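Local coordinates for protein p13 MTCP-1 (PDB 1A1X) that enhances the phosphorylation and activation of the kinases AKT1 and AKT2, to whose PH domains it binds, and is encoded by a proto-oncogene involved in T-cell malignancies, at residues 17-22 with 59-64; 27-32 with 50-55; 65-70 with 84-89. One frame throughout, in Å; residues are numbered along the deposited sequence.

Interaction 1: residues 17-22 with 59-64; sequences HQEGIY and SHLLTS
Glu-19, at the tip of the type II beta turn from Gln-18 to Ile-21, reaches across to Ser-64, which closes a type I turn running from Leu-61. In the eight-stranded antiparallel barrel of this TCL1-family protein, the contact thus joins the turn linking strands 13-16 and 21-24 to the turn of residues 61-64, next to the short helix. A classic beta bulge forms the base of the first turn, the amides of His-17 and Gln-18 both pairing with the carbonyl of Ile-21, the Gln-18 bond being weak. The Glu-19 side chain bends at its second torsion (chi2 -83°), which folds the carboxylate back toward the serine. There the Ser-64 hydroxyl donates to OE1, with OG and OE1 2.6 Å apart; it arrives from above the carboxylate plane, 69° out of it, so the bond is short but does not lie along the flat of the group. With OG trans to its own N (chi1 180°), the hydroxyl is carried out toward Glu-19, and the same oxygen also accepts the backbone N-H of Leu-66. With an alanine here, the carboxylate of Glu-19 would probably lose its hydroxyl mate and be freer to turn, while the Leu-66 amide would lose its acceptor. The aliphatic part of Glu-19 has a second neighbour in Leu-61, the two side chains lying alongside each other and running antiparallel. Leu-61 is buried, also touching Val-16 and Leu-68, and its methyl CD2 lies 4.0 Å from CG of Glu-19.

Interaction 2: residues 27-32 with 50-55; sequences QRTWVA and VPLGDA
The hydroxyl oxygen OG1 of Thr-29 is hydrogen-bonded to the carbonyl of Ile-48, just ahead of the 50-55 segment, and lies 3.2 Å from the backbone N of Val-50. A chi1 of 54° tucks this oxygen in over its own backbone, flanked by N and C, and leaves the methyl CG2 trans to the carbonyl carbon, on the side of the backbone N, where it faces Leu-52. The two branches therefore serve different neighbours: OG1 meets the loop backbone and CG2 meets Leu-52. Thr-29 and Leu-52 approach tip to tip, the threonine methyl fitting against both ends of the isopropyl fork, 3.8 Å from CD2 and 3.9 Å from CD1 of Leu-52. In the barrel, Thr-29 opens strand 29-36, and residues 50-55 belong to the long connection between strand 41-46 and helix 58-61, so the contact lays this connection against the barrel wall. Val-50 crosses obliquely over two strand residues, sharing its methyls between them. Its CG2 lies 3.7 Å from OG1 of Thr-29, whereas its CG1 lies 3.7 Å from CG2 of Val-31. Val-50 also touches Ile-21, and Leu-52 touches Arg-23, both on the adjoining strand 21-24. Beyond the leucine, the carbonyl of Gly-53 accepts a hydrogen bond from NE2 of His-17.

Interaction 3: residues 65-70 with 84-89; sequences QLPLMW and RLWQIQ
Trp-70 drives the edge of its indole into the face of Trp-86, a T-shaped pair with the planes at 90° and the centroids of the five-membered rings 4.3 Å apart. The bump is the NE1 corner of Trp-70: it stands 3.1 Å above the plane of Trp-86, over the five-membered ring and about equally far from its five atoms. The edge of Trp-70 from CD1 through NE1 to CZ2 lies across this face, closest at NE1 and, at its far end, with CZ2 still 4.0 Å from CE3 of Trp-86. Both rings leave strands of the closed barrel, 69-73 and 85-94, and meet in its interior. Pro-67 fills the angle between the rings: its CG sits over the centre of one face of Trp-70, 3.5 Å above the plane, while its CD is 4.0 Å from CZ2 of Trp-86. Leu-66 adds a methyl, CD1, near CH2 at the far end of Trp-86. Leu-41 and Ala-43 of strand 41-46 and Leu-104 of strand 97-104 also touch Trp-86. Its own NE1 is hydrogen-bonded to the carboxylate of Asp-80, which gives this buried ring a fixed polar partner. The edge-to-face geometry sets the N-H of Trp-70 as a donor over the pyrrole pi face of Trp-86, which probably gives this buried nitrogen a pi partner.

The three contacts share one closed barrel and touch in turn. Interactions 1 and 2, with centres about 11 Å apart, are joined through neighbouring strands 21-24 and 29-36: Gly-20 O lies 2.7 Å from Ala-32 N, a probable hydrogen bond. His-17 also packs on Leu-52. Interaction 1 reaches interaction 3, about 13 Å away between centres, through Tyr-22, whose OH lies 2.5 Å from Pro-67 O and whose ring meets that of Trp-70. Interactions 2 and 3, about 17 Å apart between centres, touch where Ala-32 CB lies 4.0 Å from Leu-66 CD2. Interaction 3 is buried; the partly buried others join two turns (interaction 1) and lay residues 50-55 against strand 29-36 (interaction 2).

Interaction 1: residues 17-22 with 59-64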
loop_
_atom_site.group_PDB
_atom_site.type_symbol
_atom_site.label_atom_id
_atom_site.label_comp_id
_atom_site.label_asym_id
_atom_site.label_seq_id
_atom_site.Cartn_x
_atom_site.Cartn_y
_atom_site.Cartn_z
ATOM N N HIS A 17 -5.831 14.970 18.075
ATOM C CA HIS A 17 -5.781 16.354 18.540
ATOM C C HIS A 17 -7.055 17.017 18.050
ATOM O O HIS A 17 -7.835 17.589 18.821
ATOM C CB HIS A 17 -4.576 17.093 17.977
ATOM C CG HIS A 17 -4.414 18.460 18.548
ATOM N ND1 HIS A 17 -3.901 18.678 19.806
ATOM C CD2 HIS A 17 -4.776 19.672 18.073
ATOM C CE1 HIS A 17 -3.958 19.966 20.085
ATOM N NE2 HIS A 17 -4.487 20.591 19.049
ATOM N N GLN A 18 -7.255 16.896 16.747
ATOM C CA GLN A 18 -8.412 17.414 16.059
ATOM C C GLN A 18 -8.817 16.258 15.155
ATOM O O GLN A 18 -7.998 15.380 14.873
ATOM C CB GLN A 18 -7.999 18.618 15.229
ATOM C CG GLN A 18 -9.136 19.377 14.625
ATOM C CD GLN A 18 -8.654 20.555 13.816
ATOM O OE1 GLN A 18 -8.093 20.385 12.729
ATOM N NE2 GLN A 18 -8.868 21.763 14.341
ATOM N N GLU A 19 -10.068 16.243 14.711
ATOM C CA GLU A 19 -10.555 15.171 13.847
ATOM C C GLU A 19 -9.587 14.940 12.695
ATOM O O GLU A 19 -9.295 15.860 11.941
ATOM C CB GLU A 19 -11.939 15.531 13.286
ATOM C CG GLU A 19 -13.021 14.462 13.485
ATOM C CD GLU A 19 -12.998 13.369 12.430
ATOM O OE1 GLU A 19 -12.226 12.396 12.569
ATOM O OE2 GLU A 19 -13.773 13.479 11.461
ATOM N N GLY A 20 -9.042 13.731 12.610
ATOM C CA GLY A 20 -8.116 13.407 11.538
ATOM C C GLY A 20 -6.654 13.779 11.729
ATOM O O GLY A 20 -5.815 13.411 10.898
ATOM N N ILE A 21 -6.339 14.527 12.788
ATOM C CA ILE A 21 -4.954 14.912 13.048
ATOM C C ILE A 21 -4.515 14.329 14.381
ATOM O O ILE A 21 -5.118 14.592 15.426
ATOM C CB ILE A 21 -4.755 16.444 13.023
ATOM C CG1 ILE A 21 -5.206 17.005 11.675
ATOM C CG2 ILE A 21 -3.262 16.795 13.225
ATOM C CD1 ILE A 21 -5.098 18.517 11.563
ATOM N N TYR A 22 -3.482 13.498 14.315
ATOM C CA TYR A 22 -2.939 12.816 15.468
ATOM C C TYR A 22 -1.523 13.271 15.771
ATOM O O TYR A 22 -0.880 13.927 14.959
ATOM C CB TYR A 22 -2.924 11.305 15.194
ATOM C CG TYR A 22 -4.303 10.691 15.068
ATOM C CD1 TYR A 22 -5.075 10.878 13.917
ATOM C CD2 TYR A 22 -4.853 9.955 16.113
ATOM C CE1 TYR A 22 -6.362 10.349 13.824
ATOM C CE2 TYR A 22 -6.131 9.423 16.031
ATOM C CZ TYR A 22 -6.880 9.624 14.889
ATOM O OH TYR A 22 -8.148 9.106 14.818
ATOM N N SER A 59 -16.821 15.330 22.761
ATOM C CA SER A 59 -18.211 15.304 22.324
ATOM C C SER A 59 -18.317 15.320 20.799
ATOM O O SER A 59 -19.195 14.675 20.232
ATOM C CB SER A 59 -18.990 16.474 22.937
ATOM O OG SER A 59 -18.368 17.723 22.681
ATOM N N HIS A 60 -17.415 16.049 20.145
ATOM C CA HIS A 60 -17.386 16.129 18.684
ATOM C C HIS A 60 -16.750 14.885 18.080
ATOM O O HIS A 60 -17.094 14.473 16.973
ATOM C CB HIS A 60 -16.571 17.335 18.224
ATOM C CG HIS A 60 -17.343 18.616 18.195
ATOM N ND1 HIS A 60 -16.986 19.716 18.946
ATOM C CD2 HIS A 60 -18.432 18.984 17.478
ATOM C CE1 HIS A 60 -17.818 20.709 18.687
ATOM N NE2 HIS A 60 -18.704 20.292 17.801
ATOM N N LEU A 61 -15.821 14.289 18.817
ATOM C CA LEU A 61 -15.109 13.112 18.345
ATOM C C LEU A 61 -15.846 11.776 18.497
ATOM O O LEU A 61 -15.462 10.785 17.878
ATOM C CB LEU A 61 -13.741 13.053 19.023
ATOM C CG LEU A 61 -12.911 14.331 18.894
ATOM C CD1 LEU A 61 -11.692 14.271 19.810
ATOM C CD2 LEU A 61 -12.493 14.541 17.447
ATOM N N LEU A 62 -16.909 11.753 19.300
ATOM C CA LEU A 62 -17.677 10.525 19.532
ATOM C C LEU A 62 -18.258 9.909 18.260
ATOM O O LEU A 62 -18.399 8.692 18.156
ATOM C CB LEU A 62 -18.832 10.777 20.515
ATOM C CG LEU A 62 -18.611 11.165 21.983
ATOM C CD1 LEU A 62 -19.968 11.439 22.599
ATOM C CD2 LEU A 62 -17.893 10.071 22.760
ATOM N N THR A 63 -18.590 10.755 17.297
ATOM C CA THR A 63 -19.191 10.300 16.051
ATOM C C THR A 63 -18.223 9.926 14.928
ATOM O O THR A 63 -18.631 9.314 13.937
ATOM C CB THR A 63 -20.162 11.359 15.516
ATOM O OG1 THR A 63 -19.457 12.592 15.294
ATOM C CG2 THR A 63 -21.295 11.583 16.519
ATOM N N SER A 64 -16.953 10.287 15.091
ATOM C CA SER A 64 -15.923 10.015 14.091
ATOM C C SER A 64 -15.710 8.536 13.782
ATOM O O SER A 64 -15.926 7.682 14.638
ATOM C CB SER A 64 -14.596 10.631 14.542
ATOM O OG SER A 64 -13.572 10.381 13.596
#

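Interaction 2: residues 27-32 with 50-55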
loop_
_atom_site.group_PDB
_atom_site.type_symbol
_atom_site.label_atom_id
_atom_site.label_comp_id
_atom_site.label_asym_id
_atom_site.label_seq_id
_atom_site.Cartn_x
_atom_site.Cartn_y
_atom_site.Cartn_z
ATOM N N GLN A 27 5.671 14.057 19.397
ATOM C CA GLN A 27 4.914 15.291 19.165
ATOM C C GLN A 27 4.770 15.635 17.684
ATOM O O GLN A 27 4.368 16.741 17.331
ATOM C CB GLN A 27 5.533 16.476 19.913
ATOM C CG GLN A 27 5.417 16.402 21.427
ATOM C CD GLN A 27 6.243 17.480 22.112
ATOM O OE1 GLN A 27 7.334 17.207 22.636
ATOM N NE2 GLN A 27 5.744 18.719 22.088
ATOM N N ARG A 28 5.109 14.687 16.819
ATOM C CA ARG A 28 4.981 14.892 15.386
ATOM C C ARG A 28 3.527 14.657 14.987
ATOM O O ARG A 28 2.846 13.796 15.547
ATOM C CB ARG A 28 5.882 13.924 14.628
ATOM C CG ARG A 28 7.352 14.156 14.860
ATOM C CD ARG A 28 8.157 13.165 14.083
ATOM N NE ARG A 28 7.719 11.810 14.383
ATOM C CZ ARG A 28 8.188 10.724 13.784
ATOM N NH1 ARG A 28 9.120 10.831 12.842
ATOM N NH2 ARG A 28 7.721 9.528 14.123
ATOM N N THR A 29 3.046 15.440 14.032
ATOM C CA THR A 29 1.670 15.294 13.584
ATOM C C THR A 29 1.518 14.318 12.415
ATOM O O THR A 29 2.406 14.183 11.569
ATOM C CB THR A 29 1.044 16.651 13.219
ATOM O OG1 THR A 29 1.875 17.322 12.273
ATOM C CG2 THR A 29 0.891 17.515 14.451
ATOM N N TRP A 30 0.399 13.603 12.421
ATOM C CA TRP A 30 0.057 12.636 11.389
ATOM C C TRP A 30 -1.348 12.975 10.939
ATOM O O TRP A 30 -2.198 13.287 11.770
ATOM C CB TRP A 30 0.058 11.233 11.969
ATOM C CG TRP A 30 1.405 10.700 12.279
ATOM C CD1 TRP A 30 2.199 11.038 13.339
ATOM C CD2 TRP A 30 2.116 9.697 11.546
ATOM N NE1 TRP A 30 3.359 10.305 13.311
ATOM C CE2 TRP A 30 3.335 9.472 12.222
ATOM C CE3 TRP A 30 1.841 8.963 10.384
ATOM C CZ2 TRP A 30 4.280 8.540 11.776
ATOM C CZ3 TRP A 30 2.783 8.031 9.942
ATOM C CH2 TRP A 30 3.985 7.831 10.639
ATOM N N VAL A 31 -1.583 12.981 9.631
ATOM C CA VAL A 31 -2.908 13.277 9.090
ATOM C C VAL A 31 -3.540 11.955 8.662
ATOM O O VAL A 31 -2.940 11.187 7.895
ATOM C CB VAL A 31 -2.829 14.237 7.869
ATOM C CG1 VAL A 31 -4.207 14.428 7.254
ATOM C CG2 VAL A 31 -2.256 15.591 8.291
ATOM N N ALA A 32 -4.735 11.678 9.175
ATOM C CA ALA A 32 -5.428 10.439 8.846
ATOM C C ALA A 32 -6.665 10.656 7.984
ATOM O O ALA A 32 -7.488 11.523 8.270
ATOM C CB ALA A 32 -5.795 9.681 10.118
ATOM N N VAL A 50 1.506 19.738 10.216
ATOM C CA VAL A 50 0.349 20.603 10.011
ATOM C C VAL A 50 0.182 21.484 11.239
ATOM O O VAL A 50 0.730 21.182 12.297
ATOM C CB VAL A 50 -0.953 19.791 9.767
ATOM C CG1 VAL A 50 -0.870 19.045 8.448
ATOM C CG2 VAL A 50 -1.203 18.816 10.904
ATOM N N PRO A 51 -0.531 22.613 11.105
ATOM C CA PRO A 51 -0.717 23.490 12.263
ATOM C C PRO A 51 -1.630 22.837 13.279
ATOM O O PRO A 51 -2.422 21.949 12.945
ATOM C CB PRO A 51 -1.370 24.728 11.650
ATOM C CG PRO A 51 -2.174 24.162 10.528
ATOM C CD PRO A 51 -1.209 23.164 9.918
ATOM N N LEU A 52 -1.469 23.228 14.531
ATOM C CA LEU A 52 -2.305 22.700 15.593
ATOM C C LEU A 52 -2.990 23.875 16.258
ATOM O O LEU A 52 -2.349 24.877 16.574
ATOM C CB LEU A 52 -1.476 21.942 16.631
ATOM C CG LEU A 52 -0.888 20.598 16.212
ATOM C CD1 LEU A 52 -0.029 20.047 17.337
ATOM C CD2 LEU A 52 -1.994 19.633 15.868
ATOM N N GLY A 53 -4.305 23.773 16.395
ATOM C CA GLY A 53 -5.062 24.817 17.051
ATOM C C GLY A 53 -5.522 24.209 18.357
ATOM O O GLY A 53 -4.759 23.485 19.009
ATOM N N ASP A 54 -6.777 24.453 18.718
ATOM C CA ASP A 54 -7.326 23.897 19.950
ATOM C C ASP A 54 -7.595 22.400 19.791
ATOM O O ASP A 54 -7.887 21.931 18.684
ATOM C CB ASP A 54 -8.650 24.583 20.302
ATOM C CG ASP A 54 -8.516 26.086 20.452
ATOM O OD1 ASP A 54 -7.391 26.582 20.645
ATOM O OD2 ASP A 54 -9.550 26.775 20.372
ATOM N N ALA A 55 -7.469 21.653 20.886
ATOM C CA ALA A 55 -7.767 20.227 20.854
ATOM C C ALA A 55 -9.282 20.166 20.777
ATOM O O ALA A 55 -9.969 20.962 21.417
ATOM C CB ALA A 55 -7.285 19.558 22.114
#

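Interaction 3: residues 65-70 with 84-89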
loop_
_atom_site.group_PDB
_atom_site.type_symbol
_atom_site.label_atom_id
_atom_site.label_comp_id
_atom_site.label_asym_id
_atom_site.label_seq_id
_atom_site.Cartn_x
_atom_site.Cartn_y
_atom_site.Cartn_z
ATOM N N GLN A 65 -15.285 8.242 12.555
ATOM C CA GLN A 65 -15.002 6.861 12.144
ATOM C C GLN A 65 -13.622 6.412 12.660
ATOM O O GLN A 65 -13.342 5.217 12.783
ATOM C CB GLN A 65 -15.057 6.734 10.617
ATOM C CG GLN A 65 -16.440 6.970 10.025
ATOM C CD GLN A 65 -16.455 6.792 8.523
ATOM O OE1 GLN A 65 -16.062 7.687 7.782
ATOM N NE2 GLN A 65 -16.888 5.627 8.066
ATOM N N LEU A 66 -12.766 7.389 12.931
ATOM C CA LEU A 66 -11.414 7.165 13.446
ATOM C C LEU A 66 -11.438 7.234 14.979
ATOM O O LEU A 66 -12.251 7.960 15.568
ATOM C CB LEU A 66 -10.456 8.221 12.877
ATOM C CG LEU A 66 -9.706 7.934 11.572
ATOM C CD1 LEU A 66 -10.243 6.697 10.873
ATOM C CD2 LEU A 66 -9.761 9.157 10.670
ATOM N N PRO A 67 -10.516 6.518 15.639
ATOM C CA PRO A 67 -10.448 6.498 17.103
ATOM C C PRO A 67 -9.730 7.661 17.765
ATOM O O PRO A 67 -9.054 8.458 17.108
ATOM C CB PRO A 67 -9.733 5.179 17.379
ATOM C CG PRO A 67 -8.736 5.124 16.265
ATOM C CD PRO A 67 -9.526 5.595 15.052
ATOM N N LEU A 68 -9.902 7.750 19.082
ATOM C CA LEU A 68 -9.260 8.783 19.888
ATOM C C LEU A 68 -7.773 8.465 20.003
ATOM O O LEU A 68 -6.947 9.366 20.140
ATOM C CB LEU A 68 -9.857 8.825 21.299
ATOM C CG LEU A 68 -11.323 9.195 21.507
ATOM C CD1 LEU A 68 -11.634 9.131 22.992
ATOM C CD2 LEU A 68 -11.608 10.582 20.975
ATOM N N MET A 69 -7.435 7.182 19.944
ATOM C CA MET A 69 -6.045 6.777 20.056
ATOM C C MET A 69 -5.758 5.394 19.496
ATOM O O MET A 69 -6.624 4.521 19.479
ATOM C CB MET A 69 -5.615 6.790 21.518
ATOM C CG MET A 69 -6.374 5.790 22.369
ATOM S SD MET A 69 -5.294 4.836 23.438
ATOM C CE MET A 69 -4.993 3.422 22.420
ATOM N N TRP A 70 -4.510 5.212 19.074
ATOM C CA TRP A 70 -4.015 3.947 18.547
ATOM C C TRP A 70 -2.764 3.658 19.357
ATOM O O TRP A 70 -1.962 4.559 19.583
ATOM C CB TRP A 70 -3.621 4.079 17.074
ATOM C CG TRP A 70 -4.714 3.828 16.093
ATOM C CD1 TRP A 70 -5.417 2.674 15.928
ATOM C CD2 TRP A 70 -5.138 4.710 15.046
ATOM N NE1 TRP A 70 -6.242 2.777 14.832
ATOM C CE2 TRP A 70 -6.088 4.015 14.271
ATOM C CE3 TRP A 70 -4.796 6.021 14.683
ATOM C CZ2 TRP A 70 -6.705 4.585 13.148
ATOM C CZ3 TRP A 70 -5.410 6.591 13.568
ATOM C CH2 TRP A 70 -6.356 5.868 12.812
ATOM N N ARG A 84 -10.479 -2.324 19.575
ATOM C CA ARG A 84 -10.484 -2.889 18.233
ATOM C C ARG A 84 -9.067 -2.908 17.683
ATOM O O ARG A 84 -8.242 -2.082 18.066
ATOM C CB ARG A 84 -11.383 -2.075 17.322
ATOM C CG ARG A 84 -12.797 -2.008 17.810
ATOM C CD ARG A 84 -13.598 -1.044 16.976
ATOM N NE ARG A 84 -14.956 -0.881 17.490
ATOM C CZ ARG A 84 -15.615 0.273 17.493
ATOM N NH1 ARG A 84 -15.036 1.367 17.009
ATOM N NH2 ARG A 84 -16.850 0.333 17.978
ATOM N N LEU A 85 -8.793 -3.863 16.798
ATOM C CA LEU A 85 -7.479 -4.022 16.184
ATOM C C LEU A 85 -7.452 -3.529 14.752
ATOM O O LEU A 85 -8.402 -3.723 13.996
ATOM C CB LEU A 85 -7.035 -5.485 16.225
ATOM C CG LEU A 85 -6.171 -5.951 17.398
ATOM C CD1 LEU A 85 -6.709 -5.424 18.704
ATOM C CD2 LEU A 85 -6.116 -7.465 17.413
ATOM N N TRP A 86 -6.358 -2.863 14.404
ATOM C CA TRP A 86 -6.153 -2.321 13.070
ATOM C C TRP A 86 -4.868 -2.927 12.534
ATOM O O TRP A 86 -3.810 -2.760 13.128
ATOM C CB TRP A 86 -6.010 -0.800 13.116
ATOM C CG TRP A 86 -7.238 -0.086 13.577
ATOM C CD1 TRP A 86 -7.767 -0.100 14.840
ATOM C CD2 TRP A 86 -8.080 0.773 12.798
ATOM N NE1 TRP A 86 -8.881 0.696 14.892
ATOM C CE2 TRP A 86 -9.100 1.246 13.656
ATOM C CE3 TRP A 86 -8.072 1.194 11.460
ATOM C CZ2 TRP A 86 -10.107 2.120 13.222
ATOM C CZ3 TRP A 86 -9.068 2.066 11.028
ATOM C CH2 TRP A 86 -10.072 2.518 11.906
ATOM N N GLN A 87 -4.970 -3.650 11.428
ATOM C CA GLN A 87 -3.816 -4.297 10.819
ATOM C C GLN A 87 -2.971 -3.304 10.033
ATOM O O GLN A 87 -3.510 -2.510 9.271
ATOM C CB GLN A 87 -4.297 -5.398 9.860
ATOM C CG GLN A 87 -3.180 -6.187 9.191
ATOM C CD GLN A 87 -2.394 -7.034 10.179
ATOM O OE1 GLN A 87 -2.963 -7.883 10.872
ATOM N NE2 GLN A 87 -1.084 -6.810 10.251
ATOM N N ILE A 88 -1.658 -3.314 10.235
ATOM C CA ILE A 88 -0.798 -2.428 9.454
ATOM C C ILE A 88 -0.581 -3.187 8.145
ATOM O O ILE A 88 0.090 -4.217 8.132
ATOM C CB ILE A 88 0.572 -2.180 10.130
ATOM C CG1 ILE A 88 0.404 -1.386 11.430
ATOM C CG2 ILE A 88 1.496 -1.407 9.186
ATOM C CD1 ILE A 88 1.691 -1.293 12.259
ATOM N N GLN A 89 -1.222 -2.738 7.069
ATOM C CA GLN A 89 -1.080 -3.403 5.772
ATOM C C GLN A 89 0.205 -2.993 5.072
ATOM O O GLN A 89 0.785 -3.768 4.307
ATOM C CB GLN A 89 -2.307 -3.173 4.907
ATOM C CG GLN A 89 -3.560 -3.673 5.585
ATOM C CD GLN A 89 -4.681 -3.875 4.609
ATOM O OE1 GLN A 89 -5.331 -2.926 4.194
ATOM N NE2 GLN A 89 -4.910 -5.121 4.225
#